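Hcp1 family type VI secretion system effector (Yersinia pestis, PDB 3V4H) probably forms hexameric rings that build the tube of the type VI secretion system, as in other Hcp proteins. Local coordinates at residues D28-D42 with G100-K112. Numbering follows the deposited sequence.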
loop_
_atom_site.group_PDB
_atom_site.type_symbol
_atom_site.label_atom_id
_atom_site.label_comp_id
_atom_site.label_asym_id
_atom_site.label_seq_id
_atom_site.Cartn_x
_atom_site.Cartn_y
_atom_site.Cartn_z
ATOM N N ASP A 28 23.411 -16.496 8.911
ATOM C CA ASP A 28 24.588 -15.927 8.194
ATOM C C ASP A 28 24.522 -16.346 6.749
ATOM O O ASP A 28 24.355 -17.552 6.411
ATOM C CB ASP A 28 25.888 -16.455 8.768
ATOM C CG ASP A 28 26.438 -15.602 9.844
ATOM O OD1 ASP A 28 26.375 -14.355 9.727
ATOM O OD2 ASP A 28 26.968 -16.192 10.810
ATOM N N MET A 29 24.745 -15.380 5.885
ATOM C CA MET A 29 24.576 -15.595 4.457
ATOM C C MET A 29 25.774 -15.013 3.740
ATOM O O MET A 29 26.171 -13.880 4.018
ATOM C CB MET A 29 23.302 -14.902 3.988
ATOM C CG MET A 29 22.049 -15.315 4.728
ATOM S SD MET A 29 20.595 -14.507 4.057
ATOM C CE MET A 29 20.486 -13.036 5.063
ATOM N N PHE A 30 26.334 -15.752 2.789
ATOM C CA PHE A 30 27.522 -15.278 2.078
ATOM C C PHE A 30 27.381 -15.494 0.611
ATOM O O PHE A 30 26.816 -16.497 0.194
ATOM C CB PHE A 30 28.756 -16.037 2.544
ATOM C CG PHE A 30 28.984 -15.938 4.017
ATOM C CD1 PHE A 30 29.572 -14.826 4.557
ATOM C CD2 PHE A 30 28.562 -16.941 4.866
ATOM C CE1 PHE A 30 29.763 -14.713 5.926
ATOM C CE2 PHE A 30 28.741 -16.836 6.235
ATOM C CZ PHE A 30 29.350 -15.719 6.762
ATOM N N ILE A 31 27.953 -14.610 -0.173
ATOM C CA ILE A 31 28.079 -14.882 -1.605
ATOM C C ILE A 31 29.529 -14.654 -2.040
ATOM O O ILE A 31 30.164 -13.643 -1.689
ATOM C CB ILE A 31 27.002 -14.117 -2.405
ATOM C CG1 ILE A 31 26.798 -14.765 -3.776
ATOM C CG2 ILE A 31 27.332 -12.647 -2.498
ATOM C CD1 ILE A 31 25.488 -14.478 -4.475
ATOM N N LYS A 32 30.078 -15.612 -2.772
ATOM C CA LYS A 32 31.461 -15.544 -3.260
ATOM C C LYS A 32 31.398 -15.426 -4.775
ATOM O O LYS A 32 30.882 -16.316 -5.431
ATOM C CB LYS A 32 32.216 -16.815 -2.877
ATOM C CG LYS A 32 33.655 -16.868 -3.403
ATOM C CD LYS A 32 33.972 -18.172 -4.082
ATOM C CE LYS A 32 34.724 -19.128 -3.180
ATOM N NZ LYS A 32 36.202 -18.987 -3.363
ATOM N N ILE A 33 31.881 -14.321 -5.317
ATOM C CA ILE A 33 31.719 -14.030 -6.743
ATOM C C ILE A 33 33.099 -13.977 -7.422
ATOM O O ILE A 33 33.971 -13.211 -7.004
ATOM C CB ILE A 33 31.076 -12.670 -6.951
ATOM C CG1 ILE A 33 29.655 -12.678 -6.432
ATOM C CG2 ILE A 33 31.141 -12.267 -8.418
ATOM C CD1 ILE A 33 28.987 -11.333 -6.503
ATOM N N ASP A 34 33.308 -14.765 -8.458
ATOM C CA ASP A 34 34.619 -14.835 -9.074
ATOM C C ASP A 34 35.142 -13.503 -9.492
ATOM O O ASP A 34 34.504 -12.781 -10.201
ATOM C CB ASP A 34 34.614 -15.752 -10.274
ATOM C CG ASP A 34 34.950 -17.167 -9.913
ATOM O OD1 ASP A 34 35.679 -17.387 -8.949
ATOM O OD2 ASP A 34 34.462 -18.078 -10.583
ATOM N N GLY A 35 36.337 -13.197 -9.048
ATOM C CA GLY A 35 36.985 -11.937 -9.379
ATOM C C GLY A 35 36.499 -10.724 -8.588
ATOM O O GLY A 35 37.035 -9.652 -8.750
ATOM N N ILE A 36 35.495 -10.869 -7.731
ATOM C CA ILE A 36 34.980 -9.720 -7.026
ATOM C C ILE A 36 34.925 -10.063 -5.532
ATOM O O ILE A 36 33.928 -10.627 -5.010
ATOM C CB ILE A 36 33.581 -9.294 -7.556
ATOM C CG1 ILE A 36 33.616 -9.010 -9.069
ATOM C CG2 ILE A 36 33.083 -8.072 -6.809
ATOM C CD1 ILE A 36 32.287 -8.633 -9.701
ATOM N N GLU A 37 35.985 -9.685 -4.835
ATOM C CA GLU A 37 36.023 -9.850 -3.398
ATOM C C GLU A 37 35.099 -8.909 -2.605
ATOM O O GLU A 37 34.882 -7.761 -2.978
ATOM C CB GLU A 37 37.431 -9.642 -2.909
ATOM C CG GLU A 37 38.270 -10.869 -3.086
ATOM C CD GLU A 37 39.647 -10.677 -2.528
ATOM O OE1 GLU A 37 39.897 -9.634 -1.872
ATOM O OE2 GLU A 37 40.467 -11.580 -2.750
ATOM N N GLY A 38 34.588 -9.404 -1.489
ATOM C CA GLY A 38 33.891 -8.551 -0.517
ATOM C C GLY A 38 34.833 -8.332 0.632
ATOM O O GLY A 38 36.047 -8.410 0.451
ATOM N N GLU A 39 34.299 -8.109 1.823
ATOM C CA GLU A 39 35.134 -7.829 2.974
ATOM C C GLU A 39 34.627 -8.482 4.274
ATOM O O GLU A 39 34.948 -8.019 5.351
ATOM C CB GLU A 39 35.256 -6.302 3.147
ATOM C CG GLU A 39 33.936 -5.627 3.441
ATOM C CD GLU A 39 33.958 -4.105 3.329
ATOM O OE1 GLU A 39 33.154 -3.495 4.084
ATOM O OE2 GLU A 39 34.701 -3.527 2.485
ATOM N N SER A 40 33.891 -9.581 4.172
ATOM C CA SER A 40 33.553 -10.378 5.348
ATOM C C SER A 40 34.805 -10.764 6.123
ATOM O O SER A 40 35.825 -11.219 5.551
ATOM C CB SER A 40 32.830 -11.660 4.952
ATOM O OG SER A 40 32.700 -12.553 6.069
ATOM N N LEU A 41 34.688 -10.627 7.438
ATOM C CA LEU A 41 35.699 -11.051 8.360
ATOM C C LEU A 41 35.388 -12.393 9.002
ATOM O O LEU A 41 36.014 -12.717 9.982
ATOM C CB LEU A 41 35.920 -9.983 9.447
ATOM C CG LEU A 41 36.588 -8.695 8.944
ATOM C CD1 LEU A 41 36.734 -7.702 10.083
ATOM C CD2 LEU A 41 37.943 -8.962 8.292
ATOM N N ASP A 42 34.438 -13.164 8.453
ATOM C CA ASP A 42 34.192 -14.539 8.879
ATOM C C ASP A 42 35.410 -15.433 8.514
ATOM O O ASP A 42 36.005 -15.279 7.452
ATOM C CB ASP A 42 32.943 -15.073 8.178
ATOM C CG ASP A 42 32.573 -16.453 8.624
ATOM O OD1 ASP A 42 32.054 -16.551 9.742
ATOM O OD2 ASP A 42 32.817 -17.459 7.875
ATOM N N GLY A 100 28.594 -5.762 -19.265
ATOM C CA GLY A 100 28.028 -7.066 -19.666
ATOM C C GLY A 100 29.066 -8.171 -19.576
ATOM O O GLY A 100 29.124 -9.070 -20.409
ATOM N N LYS A 101 29.897 -8.085 -18.551
ATOM C CA LYS A 101 31.101 -8.889 -18.440
ATOM C C LYS A 101 30.708 -10.192 -17.752
ATOM O O LYS A 101 29.962 -10.179 -16.790
ATOM C CB LYS A 101 32.107 -8.116 -17.592
ATOM C CG LYS A 101 33.563 -8.457 -17.832
ATOM C CD LYS A 101 34.307 -8.625 -16.513
ATOM C CE LYS A 101 35.792 -8.316 -16.640
ATOM N NZ LYS A 101 36.006 -6.862 -16.414
ATOM N N HIS A 102 31.190 -11.323 -18.233
ATOM C CA HIS A 102 30.717 -12.594 -17.695
ATOM C C HIS A 102 31.538 -12.949 -16.508
ATOM O O HIS A 102 32.701 -12.580 -16.419
ATOM C CB HIS A 102 30.778 -13.706 -18.742
ATOM C CG HIS A 102 29.761 -13.558 -19.851
ATOM N ND1 HIS A 102 29.254 -14.611 -20.507
ATOM C CD2 HIS A 102 29.160 -12.427 -20.399
ATOM C CE1 HIS A 102 28.378 -14.181 -21.438
ATOM N NE2 HIS A 102 28.323 -12.843 -21.371
ATOM N N ILE A 103 30.914 -13.661 -15.574
ATOM C CA ILE A 103 31.541 -14.095 -14.328
ATOM C C ILE A 103 31.398 -15.607 -14.303
ATOM O O ILE A 103 30.304 -16.120 -14.538
ATOM C CB ILE A 103 30.822 -13.499 -13.103
ATOM C CG1 ILE A 103 30.965 -11.964 -13.052
ATOM C CG2 ILE A 103 31.333 -14.136 -11.808
ATOM C CD1 ILE A 103 30.023 -11.278 -12.034
ATOM N N LYS A 104 32.479 -16.323 -14.013
ATOM C CA LYS A 104 32.502 -17.776 -14.248
ATOM C C LYS A 104 31.716 -18.569 -13.206
ATOM O O LYS A 104 30.943 -19.457 -13.557
ATOM C CB LYS A 104 33.935 -18.282 -14.300
ATOM C CG LYS A 104 34.696 -17.801 -15.519
ATOM C CD LYS A 104 35.765 -18.808 -15.908
ATOM C CE LYS A 104 36.508 -18.404 -17.167
ATOM N NZ LYS A 104 37.348 -19.526 -17.667
ATOM N N ASN A 105 31.906 -18.223 -11.934
ATOM C CA ASN A 105 31.346 -18.968 -10.820
ATOM C C ASN A 105 30.905 -17.982 -9.764
ATOM O O ASN A 105 31.616 -17.001 -9.506
ATOM C CB ASN A 105 32.400 -19.875 -10.179
ATOM C CG ASN A 105 32.924 -20.927 -11.117
ATOM O OD1 ASN A 105 32.263 -21.936 -11.326
ATOM N ND2 ASN A 105 34.123 -20.712 -11.682
ATOM N N VAL A 106 29.731 -18.256 -9.186
ATOM C CA VAL A 106 29.203 -17.556 -8.038
ATOM C C VAL A 106 28.680 -18.629 -7.105
ATOM O O VAL A 106 28.001 -19.561 -7.559
ATOM C CB VAL A 106 28.045 -16.615 -8.417
ATOM C CG1 VAL A 106 27.385 -16.025 -7.163
ATOM C CG2 VAL A 106 28.542 -15.490 -9.322
ATOM N N GLN A 107 29.020 -18.507 -5.823
ATOM C CA GLN A 107 28.581 -19.449 -4.804
ATOM C C GLN A 107 27.911 -18.730 -3.617
ATOM O O GLN A 107 28.525 -17.897 -2.934
ATOM C CB GLN A 107 29.760 -20.302 -4.324
ATOM C CG GLN A 107 29.360 -21.302 -3.239
ATOM C CD GLN A 107 30.524 -21.837 -2.416
ATOM O OE1 GLN A 107 30.834 -23.025 -2.495
ATOM N NE2 GLN A 107 31.142 -20.969 -1.576
ATOM N N PHE A 108 26.660 -19.092 -3.371
ATOM C CA PHE A 108 25.824 -18.510 -2.315
ATOM C C PHE A 108 25.592 -19.525 -1.219
ATOM O O PHE A 108 25.305 -20.672 -1.494
ATOM C CB PHE A 108 24.497 -18.088 -2.897
ATOM C CG PHE A 108 23.499 -17.684 -1.859
ATOM C CD1 PHE A 108 23.650 -16.495 -1.174
ATOM C CD2 PHE A 108 22.432 -18.493 -1.557
ATOM C CE1 PHE A 108 22.744 -16.091 -0.184
ATOM C CE2 PHE A 108 21.530 -18.121 -0.576
ATOM C CZ PHE A 108 21.666 -16.889 0.101
ATOM N N VAL A 109 25.798 -19.132 0.020
ATOM C CA VAL A 109 25.772 -20.071 1.125
ATOM C C VAL A 109 24.954 -19.525 2.291
ATOM O O VAL A 109 25.133 -18.341 2.730
ATOM C CB VAL A 109 27.219 -20.417 1.588
ATOM C CG1 VAL A 109 27.214 -21.097 2.953
ATOM C CG2 VAL A 109 27.952 -21.349 0.566
ATOM N N LEU A 110 24.068 -20.358 2.823
ATOM C CA LEU A 110 23.413 -20.086 4.135
ATOM C C LEU A 110 23.932 -21.002 5.189
ATOM O O LEU A 110 24.112 -22.195 4.947
ATOM C CB LEU A 110 21.913 -20.338 4.058
ATOM C CG LEU A 110 21.083 -19.728 2.925
ATOM C CD1 LEU A 110 19.694 -20.328 2.980
ATOM C CD2 LEU A 110 20.979 -18.209 3.005
ATOM N N ARG A 111 24.093 -20.469 6.395
ATOM C CA ARG A 111 24.638 -21.180 7.504
ATOM C C ARG A 111 23.747 -20.991 8.724
ATOM O O ARG A 111 23.202 -19.907 8.925
ATOM C CB ARG A 111 26.010 -20.610 7.798
ATOM C CG ARG A 111 26.734 -21.259 8.965
ATOM C CD ARG A 111 28.213 -20.849 8.964
ATOM N NE ARG A 111 28.386 -19.443 9.288
ATOM C CZ ARG A 111 29.542 -18.766 9.227
ATOM N NH1 ARG A 111 30.678 -19.352 8.836
ATOM N NH2 ARG A 111 29.565 -17.478 9.575
ATOM N N LYS A 112 23.610 -22.042 9.530
ATOM C CA LYS A 112 23.047 -21.916 10.865
ATOM C C LYS A 112 24.055 -21.184 11.740
ATOM O O LYS A 112 23.751 -20.110 12.226
ATOM C CB LYS A 112 22.759 -23.292 11.483
ATOM C CG LYS A 112 21.843 -24.195 10.668
ATOM C CD LYS A 112 20.429 -23.645 10.559
ATOM C CE LYS A 112 19.460 -24.748 10.136
ATOM N NZ LYS A 112 18.068 -24.244 9.958
#
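R111 NH2 is gripped by two carboxylates, D42 OD1 at 2.7 Å and D28 OD2 at 3.2 Å. Both oxygens lie near the guanidinium plane, yet NH2 meets each from above its own carboxylate plane. R111 NH1 adds a bond of 3.0 Å to D42 OD2, on the syn side of that oxygen. R111 thus holds D42 end-on, one nitrogen to each oxygen, and D28 through a single nitrogen. A bend at chi3 (69°) turns the guanidinium out of an otherwise extended chain. F30 CE2 sits over one guanidinium face, toward its rim, and R111 NH2 lies at the edge of the F30 ring. The ring and guanidinium planes are 78° apart. H45 stacks on the F30 ring.

Next to this network strands 29-33 and 105-111 run antiparallel. F30 with V109 and K32 with Q107 are the hydrogen-bonded pairs, each closed by two backbone bonds. D34 N to N105 O, 3.0 Å, carries the ladder one step past the strand end. A type II turn, I33 to I36, then leads the chain off.

M29, I31, I33, V106, F108 and L110 share the opposite face from F30. I31 CD1 presses on V106 CG1 at 3.6 Å, and M29 CG meets L110 CD2 at 3.5 Å. I33 CG2 reaches I103 CG2 at 3.9 Å, near helix 90-99. W54 and F80, from the four-stranded sheet, meet the F108 ring. M29 and L110 also pack on S138 and P145 of a neighbouring subunit. The pairing sets the N-terminal strand beside strand 103-111 within the antiparallel sheet of the Hcp fold, a β-barrel flanked by a helix.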